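Local coordinates for protein fimbrin (Schizosaccharomyces pombe, PDB 1RT8) that binds and crosslinks actin filaments, working with actin structures that set up and maintain cell polarity and playing a part in cytokinesis, mating and spore formation, at residues A[220-225]-A[241-246]; A[492-495]-A[501-504]. One frame throughout, in Å; residues are numbered along the deposited sequence.

Interaction 1 of 2, residues A[220-225]-A[241-246]; sequences QRAEQV and TAMVAG
The backbone bond from Val225 N to Arg221 O, 2.8 Å, belongs to the turn of helix 218-230 that brings Val225 against Met243. Across the gap the meeting is wholly apolar. Met243 runs out straight from its own backbone, with CG anti to the backbone N (chi1 180°); the bend at chi3 (-67°) sends CE on past the Ala222 carbonyl oxygen to Val225, while SD stays on the Ala222 methyl. Met243 SD rests against Ala222 CB at 3.5 Å, and Met243 CE reaches Val225 CG1 at 3.8 Å. The two side chains, Met243 and Val225, cross obliquely. The Ala222 methyl is small enough to let the backbones come close, with Ala222 CA and Met243 CA 6.7 Å apart. Val244 adds a lighter touch on the same methyl, its CG2 branch standing 4.1 Å from Ala222 CB, and Val244 is itself partly exposed.

Tyr196 of helix 194-203 touches both Met243 and Val225, and Leu226 and Leu238 also pack on Met243. On the flank of helix 218-230, Arg221 donates to the backbone oxygens of Asp192 and Thr215. At the end of 241-246, Gly246 has positive phi and its N bonds Met243 O at 2.9 Å, ending the short helix in a Schellman motif. This is a long helix packed on a short one through alanine and methionine, within the second calponin-homology domain, in the first actin-binding region.

Interaction 2 of 2, residues A[492-495]-A[501-504]; sequences PEDI and RLVL
Leu502 lays one methyl over the flat face of the Asp494 carboxylate. CD1 of Leu502 sits nearly straight above Asp494 CG, 3.4 Å away, and is about as close to OD1; OD2 is farther off. Nearer the backbones, Asp494 CB and Leu502 CB are 4.0 Å apart. The two side chains pass each other at a slant, with Leu502 CD1 doing most of the touching. In Asp494, chi1 of -62° carries CG toward the leucine, and chi2 of -45° turns the carboxylate to bring a face against CD1, leaving the oxygens to other partners. The neighbouring step is looser: Val503 CG2 lies 4.3 Å from the backbone oxygen of Asp494 and 4.5 Å from Ile495 CA, filling in beside the helix backbone.

Further out, the carboxylate is held from several directions: OD2 takes a salt bridge from Arg285 and a hydrogen bond from Leu491 N, while OD1 pairs with Arg499, which also bridges Glu493. These bonds probably fix the rotation of the buried acid and keep it ionised. Val289, on the same helix 282-296 as Arg285, touches both Asp494 and Leu502, and Phe433 packs on Val503. Short helix 492-496 thus packs against the early part of helix 500-511, the next helix in the chain, within the fourth calponin-homology domain, and its aspartate ties that domain to the third within the second actin-binding region.

Interactions 1 and 2 each use a short helix of their own calponin-homology domain, the second and the fourth, but join it to a different neighbour: the preceding long helix in interaction 1, the following helix in interaction 2. They lie on opposite sides of the chain's centre, with nearest atoms about 36 Å apart, and do not touch. Interaction 2 is buried throughout; interaction 1 is buried except for Val244, which is partly exposed. In interaction 1 the grip is sulfur and methyl on methyl, inside one domain. In interaction 2 a buried carboxylate takes part, bonded to arginines outside both segments, one of them in the third domain, and the contact therefore serves an interdomain boundary as well as the packing of two successive helices.

Interaction 1 of 2, residues A[220-225]-A[241-246]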
ATOM      1  N   GLN A 220     -21.281 -27.882 -12.271  1.00 40.44           N
ATOM      2  CA  GLN A 220     -20.380 -28.964 -12.662  1.00 39.83           C
ATOM      3  C   GLN A 220     -19.288 -28.419 -13.559  1.00 37.18           C
ATOM      4  O   GLN A 220     -18.144 -28.865 -13.503  1.00 37.19           O
ATOM      5  CB  GLN A 220     -21.127 -30.069 -13.414  1.00 41.56           C
ATOM      6  CG  GLN A 220     -22.082 -30.890 -12.566  1.00 45.87           C
ATOM      7  CD  GLN A 220     -22.844 -31.914 -13.392  1.00 48.49           C
ATOM      8  OE1 GLN A 220     -22.244 -32.712 -14.118  1.00 48.89           O
ATOM      9  NE2 GLN A 220     -24.169 -31.896 -13.286  1.00 49.14           N
ATOM     10  N   ARG A 221     -19.642 -27.459 -14.403  1.00 35.13           N
ATOM     11  CA  ARG A 221     -18.659 -26.871 -15.295  1.00 33.18           C
ATOM     12  C   ARG A 221     -17.585 -26.171 -14.465  1.00 31.22           C
ATOM     13  O   ARG A 221     -16.395 -26.248 -14.778  1.00 30.73           O
ATOM     14  CB  ARG A 221     -19.330 -25.863 -16.226  1.00 33.49           C
ATOM     15  CG  ARG A 221     -18.402 -25.265 -17.265  1.00 31.45           C
ATOM     16  CD  ARG A 221     -19.117 -24.146 -17.994  1.00 34.25           C
ATOM     17  NE  ARG A 221     -20.395 -24.609 -18.531  1.00 33.23           N
ATOM     18  CZ  ARG A 221     -21.398 -23.809 -18.870  1.00 36.22           C
ATOM     19  NH1 ARG A 221     -21.271 -22.495 -18.729  1.00 35.81           N
ATOM     20  NH2 ARG A 221     -22.534 -24.319 -19.342  1.00 34.66           N
ATOM     21  N   ALA A 222     -18.014 -25.493 -13.405  1.00 30.45           N
ATOM     22  CA  ALA A 222     -17.098 -24.773 -12.527  1.00 31.57           C
ATOM     23  C   ALA A 222     -16.085 -25.726 -11.909  1.00 33.44           C
ATOM     24  O   ALA A 222     -14.915 -25.383 -11.755  1.00 33.92           O
ATOM     25  CB  ALA A 222     -17.874 -24.067 -11.425  1.00 31.45           C
ATOM     26  N   GLU A 223     -16.548 -26.918 -11.547  1.00 34.24           N
ATOM     27  CA  GLU A 223     -15.676 -27.923 -10.951  1.00 36.07           C
ATOM     28  C   GLU A 223     -14.683 -28.433 -11.984  1.00 36.34           C
ATOM     29  O   GLU A 223     -13.507 -28.628 -11.684  1.00 37.11           O
ATOM     30  CB  GLU A 223     -16.508 -29.084 -10.406  1.00 38.12           C
ATOM     31  CG  GLU A 223     -15.685 -30.256  -9.907  1.00 42.04           C
ATOM     32  CD  GLU A 223     -14.680 -29.859  -8.842  1.00 43.32           C
ATOM     33  OE1 GLU A 223     -15.088 -29.213  -7.851  1.00 45.18           O
ATOM     34  OE2 GLU A 223     -13.487 -30.203  -8.993  1.00 44.77           O
ATOM     35  N   GLN A 224     -15.163 -28.641 -13.204  1.00 35.77           N
ATOM     36  CA  GLN A 224     -14.315 -29.121 -14.281  1.00 34.46           C
ATOM     37  C   GLN A 224     -13.257 -28.083 -14.606  1.00 33.96           C
ATOM     38  O   GLN A 224     -12.122 -28.431 -14.923  1.00 33.94           O
ATOM     39  CB  GLN A 224     -15.154 -29.428 -15.533  1.00 36.13           C
ATOM     40  CG  GLN A 224     -15.903 -30.753 -15.458  1.00 37.99           C
ATOM     41  CD  GLN A 224     -16.968 -30.922 -16.539  1.00 39.51           C
ATOM     42  OE1 GLN A 224     -16.860 -30.373 -17.635  1.00 40.16           O
ATOM     43  NE2 GLN A 224     -17.995 -31.705 -16.231  1.00 41.42           N
ATOM     44  N   VAL A 225     -13.627 -26.807 -14.523  1.00 33.45           N
ATOM     45  CA  VAL A 225     -12.687 -25.726 -14.808  1.00 32.82           C
ATOM     46  C   VAL A 225     -11.563 -25.724 -13.786  1.00 34.38           C
ATOM     47  O   VAL A 225     -10.394 -25.519 -14.134  1.00 34.01           O
ATOM     48  CB  VAL A 225     -13.369 -24.327 -14.758  1.00 34.11           C
ATOM     49  CG1 VAL A 225     -12.310 -23.224 -14.583  1.00 31.77           C
ATOM     50  CG2 VAL A 225     -14.162 -24.086 -16.040  1.00 32.13           C
ATOM     51  N   THR A 241     -18.476 -23.196  -6.070  1.00 38.54           N
ATOM     52  CA  THR A 241     -19.543 -22.340  -5.561  1.00 38.44           C
ATOM     53  C   THR A 241     -19.147 -20.861  -5.541  1.00 37.73           C
ATOM     54  O   THR A 241     -19.972 -19.990  -5.822  1.00 37.48           O
ATOM     55  CB  THR A 241     -19.973 -22.775  -4.133  1.00 40.01           C
ATOM     56  OG1 THR A 241     -18.807 -23.005  -3.332  1.00 39.98           O
ATOM     57  CG2 THR A 241     -20.812 -24.051  -4.185  1.00 40.13           C
ATOM     58  N   ALA A 242     -17.887 -20.574  -5.220  1.00 36.30           N
ATOM     59  CA  ALA A 242     -17.420 -19.189  -5.191  1.00 34.63           C
ATOM     60  C   ALA A 242     -17.357 -18.645  -6.617  1.00 33.73           C
ATOM     61  O   ALA A 242     -17.539 -17.450  -6.848  1.00 32.72           O
ATOM     62  CB  ALA A 242     -16.043 -19.104  -4.533  1.00 34.65           C
ATOM     63  N   MET A 243     -17.099 -19.531  -7.571  1.00 33.17           N
ATOM     64  CA  MET A 243     -17.030 -19.134  -8.970  1.00 34.34           C
ATOM     65  C   MET A 243     -18.404 -18.727  -9.475  1.00 35.01           C
ATOM     66  O   MET A 243     -18.583 -17.631 -10.015  1.00 34.45           O
ATOM     67  CB  MET A 243     -16.521 -20.277  -9.847  1.00 31.10           C
ATOM     68  CG  MET A 243     -16.445 -19.880 -11.316  1.00 30.05           C
ATOM     69  SD  MET A 243     -16.018 -21.226 -12.435  1.00 30.05           S
ATOM     70  CE  MET A 243     -14.372 -21.529 -11.947  1.00 24.70           C
ATOM     71  N   VAL A 244     -19.365 -19.630  -9.309  1.00 35.81           N
ATOM     72  CA  VAL A 244     -20.736 -19.397  -9.748  1.00 35.86           C
ATOM     73  C   VAL A 244     -21.362 -18.227  -9.001  1.00 35.44           C
ATOM     74  O   VAL A 244     -22.230 -17.533  -9.533  1.00 34.04           O
ATOM     75  CB  VAL A 244     -21.596 -20.658  -9.533  1.00 36.53           C
ATOM     76  CG1 VAL A 244     -23.053 -20.363  -9.843  1.00 38.40           C
ATOM     77  CG2 VAL A 244     -21.090 -21.775 -10.426  1.00 35.92           C
ATOM     78  N   ALA A 245     -20.920 -18.012  -7.766  1.00 36.72           N
ATOM     79  CA  ALA A 245     -21.441 -16.913  -6.958  1.00 36.28           C
ATOM     80  C   ALA A 245     -20.812 -15.590  -7.387  1.00 35.40           C
ATOM     81  O   ALA A 245     -21.249 -14.527  -6.965  1.00 35.10           O
ATOM     82  CB  ALA A 245     -21.160 -17.173  -5.485  1.00 36.68           C
ATOM     83  N   GLY A 246     -19.780 -15.663  -8.223  1.00 35.60           N
ATOM     84  CA  GLY A 246     -19.114 -14.455  -8.689  1.00 34.69           C
ATOM     85  C   GLY A 246     -18.376 -13.670  -7.616  1.00 34.22           C
ATOM     86  O   GLY A 246     -18.353 -12.440  -7.641  1.00 34.54           O
TER

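Interaction 2 of 2, residues A[492-495]-A[501-504]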
ATOM      1  N   PRO A 492      13.167   2.705   3.693  1.00 23.96           N
ATOM      2  CA  PRO A 492      14.518   2.818   4.242  1.00 25.15           C
ATOM      3  C   PRO A 492      15.488   3.552   3.311  1.00 26.43           C
ATOM      4  O   PRO A 492      16.288   4.392   3.742  1.00 26.37           O
ATOM      5  CB  PRO A 492      14.917   1.363   4.460  1.00 27.07           C
ATOM      6  CG  PRO A 492      13.601   0.709   4.812  1.00 26.22           C
ATOM      7  CD  PRO A 492      12.658   1.324   3.802  1.00 24.49           C
ATOM      8  N   GLU A 493      15.399   3.237   2.026  1.00 26.59           N
ATOM      9  CA  GLU A 493      16.280   3.825   1.036  1.00 26.20           C
ATOM     10  C   GLU A 493      16.214   5.349   0.975  1.00 24.41           C
ATOM     11  O   GLU A 493      17.176   5.998   0.576  1.00 22.62           O
ATOM     12  CB  GLU A 493      15.980   3.232  -0.343  1.00 28.90           C
ATOM     13  CG  GLU A 493      14.685   3.715  -0.952  1.00 33.64           C
ATOM     14  CD  GLU A 493      14.513   3.242  -2.377  1.00 36.83           C
ATOM     15  OE1 GLU A 493      13.965   2.140  -2.583  1.00 41.76           O
ATOM     16  OE2 GLU A 493      14.942   3.968  -3.294  1.00 36.41           O
ATOM     17  N   ASP A 494      15.089   5.931   1.366  1.00 23.36           N
ATOM     18  CA  ASP A 494      14.979   7.384   1.331  1.00 23.69           C
ATOM     19  C   ASP A 494      15.880   8.031   2.386  1.00 24.35           C
ATOM     20  O   ASP A 494      16.402   9.136   2.187  1.00 24.43           O
ATOM     21  CB  ASP A 494      13.521   7.798   1.508  1.00 23.00           C
ATOM     22  CG  ASP A 494      12.639   7.278   0.388  1.00 27.80           C
ATOM     23  OD1 ASP A 494      13.048   7.397  -0.789  1.00 28.57           O
ATOM     24  OD2 ASP A 494      11.538   6.760   0.676  1.00 28.75           O
ATOM     25  N   ILE A 495      16.064   7.340   3.509  1.00 24.61           N
ATOM     26  CA  ILE A 495      16.941   7.835   4.565  1.00 25.67           C
ATOM     27  C   ILE A 495      18.409   7.566   4.177  1.00 26.53           C
ATOM     28  O   ILE A 495      19.257   8.457   4.270  1.00 26.84           O
ATOM     29  CB  ILE A 495      16.618   7.141   5.914  1.00 28.00           C
ATOM     30  CG1 ILE A 495      15.283   7.670   6.458  1.00 23.20           C
ATOM     31  CG2 ILE A 495      17.748   7.363   6.912  1.00 24.79           C
ATOM     32  CD1 ILE A 495      14.790   6.911   7.676  1.00 27.38           C
ATOM     33  N   ARG A 501      13.681  16.186   1.692  1.00 21.56           N
ATOM     34  CA  ARG A 501      12.258  16.336   1.981  1.00 23.23           C
ATOM     35  C   ARG A 501      11.677  15.086   2.629  1.00 23.19           C
ATOM     36  O   ARG A 501      10.779  15.170   3.473  1.00 21.42           O
ATOM     37  CB  ARG A 501      11.473  16.632   0.708  1.00 22.50           C
ATOM     38  CG  ARG A 501      11.843  17.934   0.048  1.00 23.42           C
ATOM     39  CD  ARG A 501      11.085  18.064  -1.240  1.00 24.59           C
ATOM     40  NE  ARG A 501      11.251  19.380  -1.821  1.00 28.37           N
ATOM     41  CZ  ARG A 501      10.868  19.699  -3.051  1.00 26.71           C
ATOM     42  NH1 ARG A 501      10.303  18.786  -3.828  1.00 27.02           N
ATOM     43  NH2 ARG A 501      11.039  20.937  -3.494  1.00 26.90           N
ATOM     44  N   LEU A 502      12.182  13.928   2.231  1.00 21.03           N
ATOM     45  CA  LEU A 502      11.665  12.690   2.778  1.00 21.44           C
ATOM     46  C   LEU A 502      12.191  12.485   4.189  1.00 22.23           C
ATOM     47  O   LEU A 502      11.495  11.926   5.036  1.00 22.58           O
ATOM     48  CB  LEU A 502      12.015  11.519   1.856  1.00 20.25           C
ATOM     49  CG  LEU A 502      11.550  11.739   0.404  1.00 20.22           C
ATOM     50  CD1 LEU A 502      11.754  10.471  -0.438  1.00 18.41           C
ATOM     51  CD2 LEU A 502      10.078  12.130   0.391  1.00 19.26           C
ATOM     52  N   VAL A 503      13.406  12.955   4.454  1.00 22.79           N
ATOM     53  CA  VAL A 503      13.950  12.835   5.799  1.00 23.01           C
ATOM     54  C   VAL A 503      13.126  13.739   6.716  1.00 22.89           C
ATOM     55  O   VAL A 503      12.782  13.357   7.830  1.00 24.61           O
ATOM     56  CB  VAL A 503      15.433  13.277   5.878  1.00 24.60           C
ATOM     57  CG1 VAL A 503      15.851  13.443   7.350  1.00 22.50           C
ATOM     58  CG2 VAL A 503      16.332  12.236   5.192  1.00 23.06           C
ATOM     59  N   LEU A 504      12.791  14.933   6.243  1.00 21.91           N
ATOM     60  CA  LEU A 504      12.019  15.862   7.067  1.00 21.00           C
ATOM     61  C   LEU A 504      10.631  15.301   7.364  1.00 21.19           C
ATOM     62  O   LEU A 504      10.133  15.442   8.483  1.00 23.55           O
ATOM     63  CB  LEU A 504      11.941  17.244   6.394  1.00 20.03           C
ATOM     64  CG  LEU A 504      11.349  18.397   7.231  1.00 20.34           C
ATOM     65  CD1 LEU A 504      11.835  19.760   6.719  1.00 22.40           C
ATOM     66  CD2 LEU A 504       9.845  18.307   7.201  1.00 18.65           C
TER